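Local coordinates for hemin ABC transporter, periplasmic hemin-binding protein HutB (Vibrio cholerae, PDB 5KHL) that probably binds hemin in the periplasm and hands it to the membrane part of an ABC importer for uptake into the cell, at residues A[151-156]-A[198-203]; A[162-167]-A[192-197]. All coordinates share one frame; numbering follows the deposited sequence.

Interaction 1. Residues A[151-156]-A[198-203]; sequences KVLFLL and ESMIEM
Leu155 and Met200 reach toward each other tip to tip, and one turn further along helix 197-203 Leu153 meets Met203 with the two side chains crossing at about a right angle. In the first pair the Met200 methyl, CE, sits against both branches of Leu155, 3.9 Å from CD2 and 4.0 Å from CD1. The Met200 chain leaves the helix with CG anti to the backbone N (chi1 -166°) and bends only at its last torsion, which brings CE round to the leucine. In the second pair it is the sulfur that touches: Met203 SD lies 3.8 Å from Leu153 CD2 and 4.1 Å from Leu153 CD1, on a chain that runs extended beyond CG. Leu153 CD1 also comes within 4.3 Å of Met200 CG, so this leucine links the two methionines. At the start of the segment Lys151, its chain bent at chi3, passes the last turn of the helix with CD 3.6 Å from the backbone O of Met203. No hydrogen bond joins the segments, and the contact is apolar and largely buried. Val165 also packs on Leu153, and Val208 on Leu155. Strand and helix run nearly antiparallel, at 153°, with axes 10.6 Å apart. Helix 197-203 leads into strand 207-210, parallel neighbour of 152-156: this is helix-on-sheet packing in one of the two alpha/beta lobes of a periplasmic binding protein.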
ATOM      1  N   LYS A 151     -10.000  18.197   5.520  1.00 53.06           N
ATOM      2  CA  LYS A 151      -8.897  18.189   4.562  1.00 50.51           C
ATOM      3  C   LYS A 151      -7.721  17.439   5.152  1.00 44.16           C
ATOM      4  O   LYS A 151      -7.348  17.673   6.292  1.00 51.56           O
ATOM      5  CB  LYS A 151      -8.500  19.618   4.169  1.00 57.03           C
ATOM      6  CG  LYS A 151      -9.549  20.326   3.325  1.00 47.28           C
ATOM      7  CD  LYS A 151      -9.246  21.799   3.158  1.00 52.57           C
ATOM      8  CE  LYS A 151      -9.664  22.607   4.379  1.00 60.23           C
ATOM      9  NZ  LYS A 151      -9.717  24.078   4.072  1.00 68.12           N
ATOM     10  N   VAL A 152      -7.167  16.518   4.370  1.00 47.82           N
ATOM     11  CA  VAL A 152      -6.111  15.607   4.804  1.00 53.34           C
ATOM     12  C   VAL A 152      -5.035  15.507   3.728  1.00 54.75           C
ATOM     13  O   VAL A 152      -5.337  15.265   2.557  1.00 55.04           O
ATOM     14  CB  VAL A 152      -6.660  14.175   5.100  1.00 49.45           C
ATOM     15  CG1 VAL A 152      -5.507  13.159   5.304  1.00 42.92           C
ATOM     16  CG2 VAL A 152      -7.576  14.193   6.314  1.00 52.29           C
ATOM     17  N   LEU A 153      -3.781  15.691   4.124  1.00 45.74           N
ATOM     18  CA  LEU A 153      -2.671  15.470   3.208  1.00 44.68           C
ATOM     19  C   LEU A 153      -1.819  14.322   3.686  1.00 44.97           C
ATOM     20  O   LEU A 153      -1.647  14.116   4.893  1.00 46.88           O
ATOM     21  CB  LEU A 153      -1.787  16.713   3.073  1.00 51.46           C
ATOM     22  CG  LEU A 153      -2.272  17.951   2.325  1.00 55.42           C
ATOM     23  CD1 LEU A 153      -1.289  19.083   2.606  1.00 57.96           C
ATOM     24  CD2 LEU A 153      -2.412  17.696   0.829  1.00 48.96           C
ATOM     25  N   PHE A 154      -1.262  13.591   2.729  1.00 42.43           N
ATOM     26  CA  PHE A 154      -0.218  12.644   3.037  1.00 45.21           C
ATOM     27  C   PHE A 154       1.136  13.213   2.618  1.00 42.10           C
ATOM     28  O   PHE A 154       1.333  13.573   1.462  1.00 42.13           O
ATOM     29  CB  PHE A 154      -0.462  11.306   2.349  1.00 38.57           C
ATOM     30  CG  PHE A 154       0.618  10.301   2.613  1.00 39.42           C
ATOM     31  CD1 PHE A 154       0.523   9.439   3.678  1.00 39.56           C
ATOM     32  CD2 PHE A 154       1.742  10.243   1.807  1.00 40.55           C
ATOM     33  CE1 PHE A 154       1.526   8.518   3.919  1.00 40.74           C
ATOM     34  CE2 PHE A 154       2.739   9.337   2.039  1.00 41.79           C
ATOM     35  CZ  PHE A 154       2.633   8.468   3.089  1.00 41.96           C
ATOM     36  N   LEU A 155       2.062  13.282   3.571  1.00 43.58           N
ATOM     37  CA  LEU A 155       3.409  13.784   3.307  1.00 46.09           C
ATOM     38  C   LEU A 155       4.440  12.661   3.305  1.00 54.17           C
ATOM     39  O   LEU A 155       4.508  11.833   4.222  1.00 47.38           O
ATOM     40  CB  LEU A 155       3.817  14.842   4.338  1.00 48.59           C
ATOM     41  CG  LEU A 155       3.009  16.138   4.388  1.00 53.65           C
ATOM     42  CD1 LEU A 155       3.572  17.033   5.461  1.00 51.47           C
ATOM     43  CD2 LEU A 155       2.976  16.852   3.040  1.00 48.21           C
ATOM     44  N   LEU A 156       5.229  12.634   2.245  1.00 57.93           N
ATOM     45  CA  LEU A 156       6.289  11.662   2.103  1.00 58.26           C
ATOM     46  C   LEU A 156       7.551  12.393   2.473  1.00 68.61           C
ATOM     47  O   LEU A 156       8.043  13.209   1.692  1.00 76.83           O
ATOM     48  CB  LEU A 156       6.345  11.124   0.678  1.00 56.29           C
ATOM     49  CG  LEU A 156       7.009   9.772   0.453  1.00 55.90           C
ATOM     50  CD1 LEU A 156       6.223   8.668   1.138  1.00 50.92           C
ATOM     51  CD2 LEU A 156       7.119   9.494  -1.033  1.00 55.40           C
ATOM     52  N   GLU A 198       4.244  27.025   0.163  1.00 89.98           N
ATOM     53  CA  GLU A 198       3.086  27.894  -0.094  1.00 82.55           C
ATOM     54  C   GLU A 198       1.790  27.111  -0.335  1.00 70.41           C
ATOM     55  O   GLU A 198       0.736  27.481   0.215  1.00 61.09           O
ATOM     56  CB  GLU A 198       3.340  28.799  -1.297  1.00 83.09           C
ATOM     57  CG  GLU A 198       4.561  29.686  -1.142  1.00 93.66           C
ATOM     58  CD  GLU A 198       5.486  29.607  -2.350  1.00100.10           C
ATOM     59  OE1 GLU A 198       5.632  30.621  -3.068  1.00101.90           O
ATOM     60  OE2 GLU A 198       6.059  28.518  -2.582  1.00102.13           O
ATOM     61  N   SER A 199       1.863  26.061  -1.162  1.00 56.41           N
ATOM     62  CA  SER A 199       0.717  25.201  -1.444  1.00 56.51           C
ATOM     63  C   SER A 199       0.188  24.594  -0.146  1.00 58.41           C
ATOM     64  O   SER A 199      -1.022  24.545   0.070  1.00 61.38           O
ATOM     65  CB  SER A 199       1.097  24.095  -2.433  1.00 57.68           C
ATOM     66  OG  SER A 199       1.559  24.624  -3.667  1.00 62.78           O
ATOM     67  N   MET A 200       1.109  24.152   0.717  1.00 65.81           N
ATOM     68  CA  MET A 200       0.743  23.544   1.986  1.00 56.52           C
ATOM     69  C   MET A 200       0.002  24.533   2.863  1.00 56.05           C
ATOM     70  O   MET A 200      -1.067  24.221   3.402  1.00 67.07           O
ATOM     71  CB  MET A 200       1.961  23.015   2.722  1.00 55.97           C
ATOM     72  CG  MET A 200       1.561  22.081   3.856  1.00 55.66           C
ATOM     73  SD  MET A 200       2.966  21.559   4.836  1.00 75.73           S
ATOM     74  CE  MET A 200       3.890  20.610   3.637  1.00 95.85           C
ATOM     75  N   ILE A 201       0.565  25.723   3.005  1.00 61.00           N
ATOM     76  CA  ILE A 201      -0.133  26.801   3.691  1.00 76.16           C
ATOM     77  C   ILE A 201      -1.524  27.037   3.081  1.00 71.34           C
ATOM     78  O   ILE A 201      -2.516  27.181   3.801  1.00 69.31           O
ATOM     79  CB  ILE A 201       0.650  28.111   3.627  1.00 77.74           C
ATOM     80  CG1 ILE A 201       2.011  27.974   4.298  1.00 86.07           C
ATOM     81  CG2 ILE A 201      -0.125  29.212   4.290  1.00 79.89           C
ATOM     82  CD1 ILE A 201       2.875  29.226   4.129  1.00 96.91           C
ATOM     83  N   GLU A 202      -1.585  27.060   1.751  1.00 55.75           N
ATOM     84  CA  GLU A 202      -2.835  27.297   1.047  1.00 55.45           C
ATOM     85  C   GLU A 202      -3.861  26.185   1.283  1.00 58.36           C
ATOM     86  O   GLU A 202      -5.041  26.470   1.506  1.00 61.18           O
ATOM     87  CB  GLU A 202      -2.575  27.464  -0.458  1.00 55.93           C
ATOM     88  CG  GLU A 202      -3.808  27.856  -1.265  1.00 55.48           C
ATOM     89  CD  GLU A 202      -4.618  28.980  -0.618  1.00 69.46           C
ATOM     90  OE1 GLU A 202      -5.867  28.925  -0.697  1.00 82.19           O
ATOM     91  OE2 GLU A 202      -4.027  29.922  -0.037  1.00 68.86           O
ATOM     92  N   MET A 203      -3.402  24.932   1.246  1.00 58.61           N
ATOM     93  CA  MET A 203      -4.282  23.759   1.368  1.00 54.45           C
ATOM     94  C   MET A 203      -4.870  23.568   2.766  1.00 55.18           C
ATOM     95  O   MET A 203      -5.871  22.881   2.938  1.00 62.54           O
ATOM     96  CB  MET A 203      -3.537  22.485   0.966  1.00 49.30           C
ATOM     97  CG  MET A 203      -3.220  22.409  -0.496  1.00 49.15           C
ATOM     98  SD  MET A 203      -2.066  21.085  -0.862  1.00 53.16           S
ATOM     99  CE  MET A 203      -1.633  21.463  -2.570  1.00 53.52           C
TER

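Interaction 2. Residues A[162-167]-A[192-197]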
ATOM      1  N   ALA A 162      13.437  16.778  -0.172  1.00 84.13           N
ATOM      2  CA  ALA A 162      12.348  17.734  -0.072  1.00 77.80           C
ATOM      3  C   ALA A 162      11.039  17.007   0.249  1.00 66.70           C
ATOM      4  O   ALA A 162      10.738  15.959  -0.320  1.00 57.79           O
ATOM      5  CB  ALA A 162      12.231  18.543  -1.357  1.00 80.13           C
ATOM      6  N   ALA A 163      10.283  17.560   1.190  1.00 60.69           N
ATOM      7  CA  ALA A 163       8.993  16.998   1.596  1.00 61.27           C
ATOM      8  C   ALA A 163       8.046  16.814   0.418  1.00 53.24           C
ATOM      9  O   ALA A 163       7.586  17.790  -0.168  1.00 53.09           O
ATOM     10  CB  ALA A 163       8.346  17.891   2.639  1.00 61.46           C
ATOM     11  N   ASN A 164       7.758  15.567   0.071  1.00 55.83           N
ATOM     12  CA  ASN A 164       6.824  15.285  -1.016  1.00 57.22           C
ATOM     13  C   ASN A 164       5.379  15.124  -0.561  1.00 60.59           C
ATOM     14  O   ASN A 164       5.093  14.967   0.626  1.00 64.81           O
ATOM     15  CB  ASN A 164       7.248  14.031  -1.771  1.00 58.99           C
ATOM     16  CG  ASN A 164       8.185  14.335  -2.900  1.00 63.22           C
ATOM     17  OD1 ASN A 164       9.010  15.236  -2.804  1.00 65.18           O
ATOM     18  ND2 ASN A 164       8.053  13.597  -3.989  1.00 69.80           N
ATOM     19  N   VAL A 165       4.469  15.166  -1.528  1.00 65.62           N
ATOM     20  CA  VAL A 165       3.058  14.981  -1.245  1.00 44.55           C
ATOM     21  C   VAL A 165       2.417  13.986  -2.223  1.00 45.09           C
ATOM     22  O   VAL A 165       2.850  13.846  -3.364  1.00 43.51           O
ATOM     23  CB  VAL A 165       2.320  16.321  -1.290  1.00 44.74           C
ATOM     24  CG1 VAL A 165       2.227  16.835  -2.724  1.00 49.90           C
ATOM     25  CG2 VAL A 165       0.927  16.185  -0.646  1.00 42.56           C
ATOM     26  N   ALA A 166       1.399  13.276  -1.751  1.00 43.76           N
ATOM     27  CA  ALA A 166       0.635  12.392  -2.616  1.00 42.18           C
ATOM     28  C   ALA A 166      -0.512  13.136  -3.252  1.00 45.36           C
ATOM     29  O   ALA A 166      -1.463  13.526  -2.574  1.00 40.82           O
ATOM     30  CB  ALA A 166       0.110  11.202  -1.840  1.00 43.38           C
ATOM     31  N   GLY A 167      -0.412  13.340  -4.561  1.00 59.16           N
ATOM     32  CA  GLY A 167      -1.501  13.902  -5.330  1.00 55.41           C
ATOM     33  C   GLY A 167      -2.402  12.806  -5.859  1.00 49.51           C
ATOM     34  O   GLY A 167      -2.557  11.758  -5.228  1.00 46.40           O
ATOM     35  N   TYR A 192       3.473  11.406  -6.719  1.00 62.14           N
ATOM     36  CA  TYR A 192       4.230  12.027  -5.634  1.00 58.73           C
ATOM     37  C   TYR A 192       5.155  13.150  -6.117  1.00 59.65           C
ATOM     38  O   TYR A 192       6.062  12.931  -6.905  1.00 58.19           O
ATOM     39  CB  TYR A 192       5.052  10.972  -4.914  1.00 53.47           C
ATOM     40  CG  TYR A 192       4.234   9.897  -4.248  1.00 45.37           C
ATOM     41  CD1 TYR A 192       3.910   8.731  -4.924  1.00 44.66           C
ATOM     42  CD2 TYR A 192       3.794  10.048  -2.934  1.00 46.82           C
ATOM     43  CE1 TYR A 192       3.177   7.740  -4.313  1.00 48.09           C
ATOM     44  CE2 TYR A 192       3.059   9.065  -2.314  1.00 50.90           C
ATOM     45  CZ  TYR A 192       2.757   7.912  -3.013  1.00 52.02           C
ATOM     46  OH  TYR A 192       2.028   6.921  -2.417  1.00 60.76           O
ATOM     47  N   LYS A 193       4.920  14.358  -5.635  1.00 57.63           N
ATOM     48  CA  LYS A 193       5.724  15.498  -6.045  1.00 65.31           C
ATOM     49  C   LYS A 193       6.121  16.318  -4.823  1.00 50.68           C
ATOM     50  O   LYS A 193       5.467  16.242  -3.790  1.00 48.68           O
ATOM     51  CB  LYS A 193       4.947  16.363  -7.051  1.00 57.75           C
ATOM     52  CG  LYS A 193       4.414  15.593  -8.257  1.00 52.30           C
ATOM     53  CD  LYS A 193       5.502  15.268  -9.256  1.00 53.91           C
ATOM     54  CE  LYS A 193       5.027  14.220 -10.253  1.00 61.13           C
ATOM     55  NZ  LYS A 193       3.734  14.587 -10.889  1.00 56.46           N
ATOM     56  N   PRO A 194       7.224  17.070  -4.926  1.00 59.21           N
ATOM     57  CA  PRO A 194       7.563  18.058  -3.898  1.00 57.11           C
ATOM     58  C   PRO A 194       6.402  19.015  -3.662  1.00 64.30           C
ATOM     59  O   PRO A 194       5.779  19.489  -4.625  1.00 61.18           O
ATOM     60  CB  PRO A 194       8.757  18.778  -4.499  1.00 58.57           C
ATOM     61  CG  PRO A 194       9.424  17.731  -5.272  1.00 59.47           C
ATOM     62  CD  PRO A 194       8.332  16.886  -5.875  1.00 55.86           C
ATOM     63  N   LEU A 195       6.092  19.264  -2.394  1.00 65.78           N
ATOM     64  CA  LEU A 195       5.002  20.163  -2.044  1.00 62.02           C
ATOM     65  C   LEU A 195       5.559  21.495  -1.589  1.00 60.28           C
ATOM     66  O   LEU A 195       6.165  21.584  -0.519  1.00 59.29           O
ATOM     67  CB  LEU A 195       4.118  19.557  -0.947  1.00 65.82           C
ATOM     68  CG  LEU A 195       2.943  20.419  -0.466  1.00 57.61           C
ATOM     69  CD1 LEU A 195       1.993  20.740  -1.607  1.00 54.80           C
ATOM     70  CD2 LEU A 195       2.195  19.745   0.672  1.00 60.77           C
ATOM     71  N   SER A 196       5.349  22.521  -2.410  1.00 54.81           N
ATOM     72  CA  SER A 196       5.812  23.855  -2.087  1.00 58.06           C
ATOM     73  C   SER A 196       5.233  24.268  -0.744  1.00 76.45           C
ATOM     74  O   SER A 196       4.075  23.964  -0.435  1.00 75.91           O
ATOM     75  CB  SER A 196       5.420  24.850  -3.179  1.00 62.15           C
ATOM     76  OG  SER A 196       4.320  25.659  -2.796  1.00 60.72           O
ATOM     77  N   MET A 197       6.054  24.926   0.066  1.00 73.14           N
ATOM     78  CA  MET A 197       5.603  25.385   1.371  0.50 76.85           C
ATOM     79  C   MET A 197       4.346  26.253   1.249  1.00 80.12           C
ATOM     80  O   MET A 197       3.477  26.199   2.118  1.00 84.78           O
ATOM     81  CB  MET A 197       6.719  26.154   2.090  0.50 80.44           C
ATOM     82  CG  MET A 197       7.581  25.321   3.048  0.50 82.19           C
ATOM     83  SD  MET A 197       7.324  23.534   2.973  0.50 96.79           S
ATOM     84  CE  MET A 197       6.085  23.298   4.236  0.50 53.43           C
TER
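Residues 162-167 and 192-197 pair as antiparallel strands at the margin of the five-stranded mixed sheet, where 192-194 is an outermost strand. Val165 and Lys193 form the hydrogen-bonded pair: Val165 N donates to Lys193 O at 2.7 Å, and Lys193 N returns a bond to Val165 O at 3.1 Å. A third bond, from Leu195 N to Ala163 O, is nearly straight (175° at the hydrogen) and carries the pairing past Pro194, which lies opposite Asn164 in a non-hydrogen-bonded pair and so costs this pairing no N-H. Strand 164-166 alone runs against the other four strands; with the edge strand 192-194 it extends the parallel set 152-156, 207-210 and 242-244, in the alpha/beta fold of the binding-protein family. On one face Val165 and Leu195 cross obliquely, with their CB atoms 3.7 Å apart; with CG anti to the backbone N (chi1 179°), the Leu195 chain carries CD2 to within 4.0 Å of Val165 CG2. On the other face Ala166 CB approaches the Tyr192 ring at CE2, 3.7 Å away, and Pro172 of helix 171-178 packs against both residues. Just beyond the strand, Ser196 is the N-cap of helix 197-203, its OG accepting a hydrogen bond from Ser199 N.

The two contacts, with centres about 8 Å apart, meet on the same sheet. Strands 152-156 and 164-166 are antiparallel neighbours, with probable hydrogen bonds from Leu156 N to Asn164 O (2.8 Å) and from Ala166 N to Phe154 O (3.2 Å). After pairing in interaction 2, strand 192-194 runs on into helix 197-203 of interaction 1, which returns the chain over the sheet. Leu195 connects the apolar layers: its CD2 lies 3.5 Å from Met200 CE, so the methyl that meets Leu155 in interaction 1 also touches the leucine that packs on Val165 in interaction 2. Both contacts belong to the same lobe, on the same side of the chain's centre.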